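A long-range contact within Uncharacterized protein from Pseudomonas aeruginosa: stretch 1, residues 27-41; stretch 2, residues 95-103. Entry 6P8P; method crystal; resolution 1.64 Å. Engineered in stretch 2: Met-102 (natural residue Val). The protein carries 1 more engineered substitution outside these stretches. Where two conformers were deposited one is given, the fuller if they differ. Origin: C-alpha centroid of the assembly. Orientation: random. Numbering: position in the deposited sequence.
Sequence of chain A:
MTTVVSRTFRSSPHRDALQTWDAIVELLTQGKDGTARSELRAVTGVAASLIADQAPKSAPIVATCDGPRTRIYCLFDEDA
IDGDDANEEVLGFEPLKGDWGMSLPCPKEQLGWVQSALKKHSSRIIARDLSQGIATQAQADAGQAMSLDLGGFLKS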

# COMPACT_ATOMS: atom_id res chain seq x y z
N LEU A 27 7.79 -15.92 8.61
CA LEU A 27 8.35 -16.00 9.95
C LEU A 27 7.26 -16.07 11.01
O LEU A 27 7.34 -16.87 11.96
N LEU A 28 6.21 -15.28 10.84
CA LEU A 28 5.20 -15.15 11.88
C LEU A 28 4.10 -16.19 11.82
O LEU A 28 3.44 -16.40 12.84
N THR A 29 3.89 -16.84 10.67
CA THR A 29 2.79 -17.79 10.53
C THR A 29 3.25 -19.22 10.38
O THR A 29 2.46 -20.13 10.64
N GLN A 30 4.49 -19.43 9.94
CA GLN A 30 5.14 -20.75 10.05
C GLN A 30 4.36 -21.82 9.29
O GLN A 30 4.15 -22.92 9.78
N GLY A 31 3.89 -21.46 8.11
CA GLY A 31 3.20 -22.40 7.26
C GLY A 31 1.76 -22.69 7.60
O GLY A 31 1.17 -23.57 6.98
N LYS A 32 1.17 -21.98 8.55
CA LYS A 32 -0.20 -22.27 8.95
C LYS A 32 -1.18 -21.45 8.12
O LYS A 32 -1.13 -20.22 8.12
N ASP A 33 -2.08 -22.14 7.42
CA ASP A 33 -3.12 -21.53 6.58
C ASP A 33 -4.31 -21.21 7.48
O ASP A 33 -5.17 -22.05 7.74
N GLY A 34 -4.36 -19.98 7.97
CA GLY A 34 -5.44 -19.57 8.85
C GLY A 34 -5.80 -18.11 8.69
O GLY A 34 -5.29 -17.44 7.78
N THR A 35 -6.68 -17.62 9.55
CA THR A 35 -7.10 -16.22 9.44
C THR A 35 -5.95 -15.26 9.72
O THR A 35 -5.91 -14.18 9.12
N ALA A 36 -5.04 -15.59 10.63
CA ALA A 36 -3.90 -14.69 10.87
C ALA A 36 -3.08 -14.48 9.60
O ALA A 36 -2.77 -13.34 9.21
N ARG A 37 -2.72 -15.57 8.92
CA ARG A 37 -1.92 -15.43 7.72
C ARG A 37 -2.70 -14.69 6.65
O ARG A 37 -2.14 -13.85 5.93
N SER A 38 -4.01 -14.97 6.55
CA SER A 38 -4.84 -14.26 5.58
C SER A 38 -4.86 -12.77 5.86
O SER A 38 -4.82 -11.96 4.92
N GLU A 39 -4.97 -12.39 7.13
CA GLU A 39 -5.00 -10.96 7.45
C GLU A 39 -3.66 -10.30 7.14
O GLU A 39 -3.62 -9.19 6.59
N LEU A 40 -2.55 -10.94 7.50
CA LEU A 40 -1.24 -10.38 7.18
C LEU A 40 -1.06 -10.22 5.67
O LEU A 40 -0.53 -9.20 5.21
N ARG A 41 -1.50 -11.21 4.89
CA ARG A 41 -1.39 -11.10 3.45
C ARG A 41 -2.34 -10.04 2.91
O ARG A 41 -2.01 -9.35 1.94
N PRO A 95 4.24 -17.40 16.92
CA PRO A 95 4.39 -15.97 17.17
C PRO A 95 3.08 -15.18 17.17
O PRO A 95 3.06 -14.03 17.62
N LEU A 96 1.99 -15.74 16.65
CA LEU A 96 0.69 -15.08 16.69
C LEU A 96 -0.34 -15.90 17.48
O LEU A 96 -1.54 -15.82 17.25
N LYS A 97 0.13 -16.64 18.47
CA LYS A 97 -0.76 -17.49 19.26
C LYS A 97 -1.83 -16.68 19.96
O LYS A 97 -1.55 -15.63 20.57
N GLY A 98 -3.07 -17.15 19.88
CA GLY A 98 -4.12 -16.59 20.72
C GLY A 98 -4.53 -15.21 20.27
O GLY A 98 -4.71 -14.95 19.08
N ASP A 99 -4.67 -14.31 21.25
CA ASP A 99 -5.13 -12.93 21.03
C ASP A 99 -3.94 -12.11 20.53
O ASP A 99 -3.24 -11.44 21.29
N TRP A 100 -3.72 -12.17 19.23
CA TRP A 100 -2.51 -11.61 18.65
C TRP A 100 -2.76 -10.21 18.12
O TRP A 100 -3.90 -9.79 17.89
N GLY A 101 -1.66 -9.48 17.94
CA GLY A 101 -1.73 -8.17 17.32
C GLY A 101 -0.41 -7.87 16.65
O GLY A 101 0.60 -8.55 16.87
N MET A 102 -0.43 -6.85 15.80
CA MET A 102 0.78 -6.40 15.12
C MET A 102 0.75 -4.88 15.02
O MET A 102 -0.28 -4.29 14.69
N SER A 103 1.89 -4.26 15.30
CA SER A 103 2.02 -2.81 15.27
C SER A 103 3.08 -2.44 14.25
O SER A 103 4.26 -2.76 14.43

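The contact between residues 27-41 and 95-103 is built around Leu-96, whose side chain points toward the first stretch in an m, t rotamer (chi1 -60°, chi2 180°). Its methyl CD1 enters a pocket formed by both helical segments of that stretch: it lies 4.0 Å from CB of Ala-36, 4.0 Å from CD1 of Leu-40, 4.3 Å from CB of Leu-28 and 4.3 Å from CG2 of Thr-29. One methyl group thus meets the end of the helix at 27-29 and the first turns of the helix at 35-41.

Trp-100 packs against one side of the second helix. With chi1 at 66° (p) and chi2 at -90°, its CA-to-CB bond points toward the first stretch, and its indole packs against Ala-36, Glu-39 and Leu-40, which approach the ring obliquely. Ala-36 points toward the second stretch; its CA is 3.8 Å from CZ2 of Trp-100 and its CB 3.8 Å from NE1 of Trp-100. Leu-40 leaves its backbone sideways, but its m, p rotamer (chi1 -88°, chi2 63°) brings the end of the side chain nearer, so that CD1 of Leu-40 packs 3.6 Å from CH2 of Trp-100.

Met-102, an engineered residue that is Val in the natural sequence, extends the apolar layer from the strand at 101-103. In the m, t, p conformer given here, its SD lies 3.8 Å from CG of Leu-40 and its CE 3.8 Å from CD1 of Leu-28, so this single side chain touches a leucine from each helix. Leu-28, itself m, t (chi1 -67°, chi2 173°), also sets its CD2 3.8 Å from CB of Pro-95, and its backbone O is 3.5 Å from CD of Pro-95. The proline ring, C-gamma exo, therefore sits against both the side chain and the carbonyl of Leu-28, where the CA atoms of the two residues are 5.4 Å apart.

Farther out, Gln-30, the first residue to leave the helical path and positive in phi, points toward the second stretch in an m, t rotamer. Its OE1 lies 3.5 Å from CD of Pro-95, a van der Waals contact, while its NE2 is hydrogen-bonded to a residue adjoining the stretches. Glu-39, also m, t, brings OE1 to 3.8 Å from CH2 of Trp-100; that oxygen is hydrogen-bonded elsewhere in the structure.

No direct hydrogen bond joins the stretches, and water supplies the polar links. Water 1 donates to O of Leu-28 at 2.9 Å and accepts from N of Leu-96 at 3.0 Å, tying together two backbone groups beside the apolar centre. Water 2 accepts from NE1 of Trp-100 at 3.2 Å and lies 2.8 Å from OG1 of Thr-35 (chi1 p), to which it is also hydrogen-bonded; it thereby gives the indole nitrogen a partner. Pointing away from the second stretch, Arg-37 places NH2 3.4 Å from OD1 of Asp-33 in a salt bridge, its hydrogen bond weak, within the first stretch alone.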

# COMPACT_ATOMS: atom_id res chain seq x y z
CB LEU A 27 9.23 -14.78 10.20
CG LEU A 27 9.94 -14.78 11.55
CD1 LEU A 27 11.24 -15.56 11.48
CD2 LEU A 27 10.17 -13.35 12.03
CB LEU A 28 4.57 -13.77 11.82
CG LEU A 28 5.48 -12.61 12.18
CD1 LEU A 28 4.80 -11.26 11.92
CD2 LEU A 28 5.93 -12.70 13.63
CB THR A 29 1.90 -17.44 9.33
OG1 THR A 29 2.64 -17.50 8.12
CG2 THR A 29 1.29 -16.05 9.51
CB GLN A 30 5.33 -21.14 11.52
CG GLN A 30 6.26 -20.20 12.30
CD GLN A 30 6.29 -20.48 13.78
OE1 GLN A 30 5.35 -21.03 14.35
NE2 GLN A 30 7.40 -20.08 14.42
CB LYS A 32 -0.42 -21.95 10.43
CG LYS A 32 0.38 -22.80 11.36
CD LYS A 32 0.00 -22.49 12.78
CE LYS A 32 1.05 -23.01 13.74
NZ LYS A 32 0.96 -22.30 15.04
CB ASP A 33 -3.50 -22.49 5.44
CG ASP A 33 -4.64 -21.97 4.57
OD1 ASP A 33 -4.58 -20.79 4.18
OD2 ASP A 33 -5.57 -22.77 4.25
CB THR A 35 -8.26 -15.92 10.38
OG1 THR A 35 -7.89 -16.17 11.73
CG2 THR A 35 -9.44 -16.76 10.05
CB ALA A 36 -3.03 -15.24 12.00
CB ARG A 37 -1.48 -16.77 7.15
CG ARG A 37 -0.52 -16.64 6.00
CD ARG A 37 0.16 -17.95 5.63
NE ARG A 37 -0.70 -18.79 4.82
CZ ARG A 37 -0.40 -20.02 4.41
NH1 ARG A 37 0.75 -20.58 4.78
NH2 ARG A 37 -1.26 -20.69 3.65
CB SER A 38 -6.27 -14.82 5.59
OG SER A 38 -6.28 -16.13 5.02
CB GLU A 39 -5.37 -10.72 8.90
CG GLU A 39 -6.86 -10.79 9.17
CD GLU A 39 -7.25 -10.38 10.59
OE1 GLU A 39 -6.62 -9.48 11.18
OE2 GLU A 39 -8.21 -10.96 11.13
CB LEU A 40 -0.14 -11.26 7.76
CG LEU A 40 0.28 -10.95 9.21
CD1 LEU A 40 -0.80 -11.14 10.19
CD2 LEU A 40 1.46 -11.91 9.53
CB ARG A 41 -1.65 -12.46 2.79
CG ARG A 41 -0.56 -13.49 3.02
CD ARG A 41 -0.88 -14.82 2.34
NE ARG A 41 0.22 -15.77 2.45
CZ ARG A 41 0.12 -17.08 2.19
NH1 ARG A 41 -1.03 -17.61 1.80
NH2 ARG A 41 1.18 -17.87 2.32
CB PRO A 95 5.31 -15.51 16.04
CG PRO A 95 5.92 -16.73 15.46
CD PRO A 95 4.89 -17.81 15.65
CB LEU A 96 0.19 -14.80 15.28
CG LEU A 96 1.08 -13.89 14.43
CD1 LEU A 96 0.46 -13.69 13.05
CD2 LEU A 96 1.33 -12.55 15.08
CB LYS A 97 0.08 -18.27 20.27
CG LYS A 97 -0.72 -19.33 21.03
CD LYS A 97 0.24 -20.07 21.97
CE LYS A 97 -0.38 -21.36 22.47
NZ LYS A 97 -1.72 -21.11 23.05
CB ASP A 99 -5.72 -12.36 22.31
CG ASP A 99 -6.19 -10.94 22.15
OD1 ASP A 99 -6.43 -10.52 21.01
OD2 ASP A 99 -6.32 -10.25 23.16
CB TRP A 100 -2.00 -12.51 17.51
CG TRP A 100 -2.90 -12.61 16.32
CD1 TRP A 100 -3.91 -13.51 16.12
CD2 TRP A 100 -2.86 -11.78 15.15
NE1 TRP A 100 -4.50 -13.30 14.90
CE2 TRP A 100 -3.89 -12.22 14.29
CE3 TRP A 100 -2.08 -10.69 14.75
CZ2 TRP A 100 -4.13 -11.64 13.06
CZ3 TRP A 100 -2.33 -10.10 13.53
CH2 TRP A 100 -3.34 -10.57 12.70
CB MET A 102 0.92 -7.00 13.72
CG MET A 102 1.33 -8.42 13.69
SD MET A 102 1.71 -8.93 12.03
CE MET A 102 3.12 -7.86 11.65
CB SER A 103 2.37 -2.23 16.64
OG SER A 103 2.55 -0.84 16.50
O HOH W 1 1.59 -17.83 14.47
O HOH W 2 -7.08 -13.90 13.19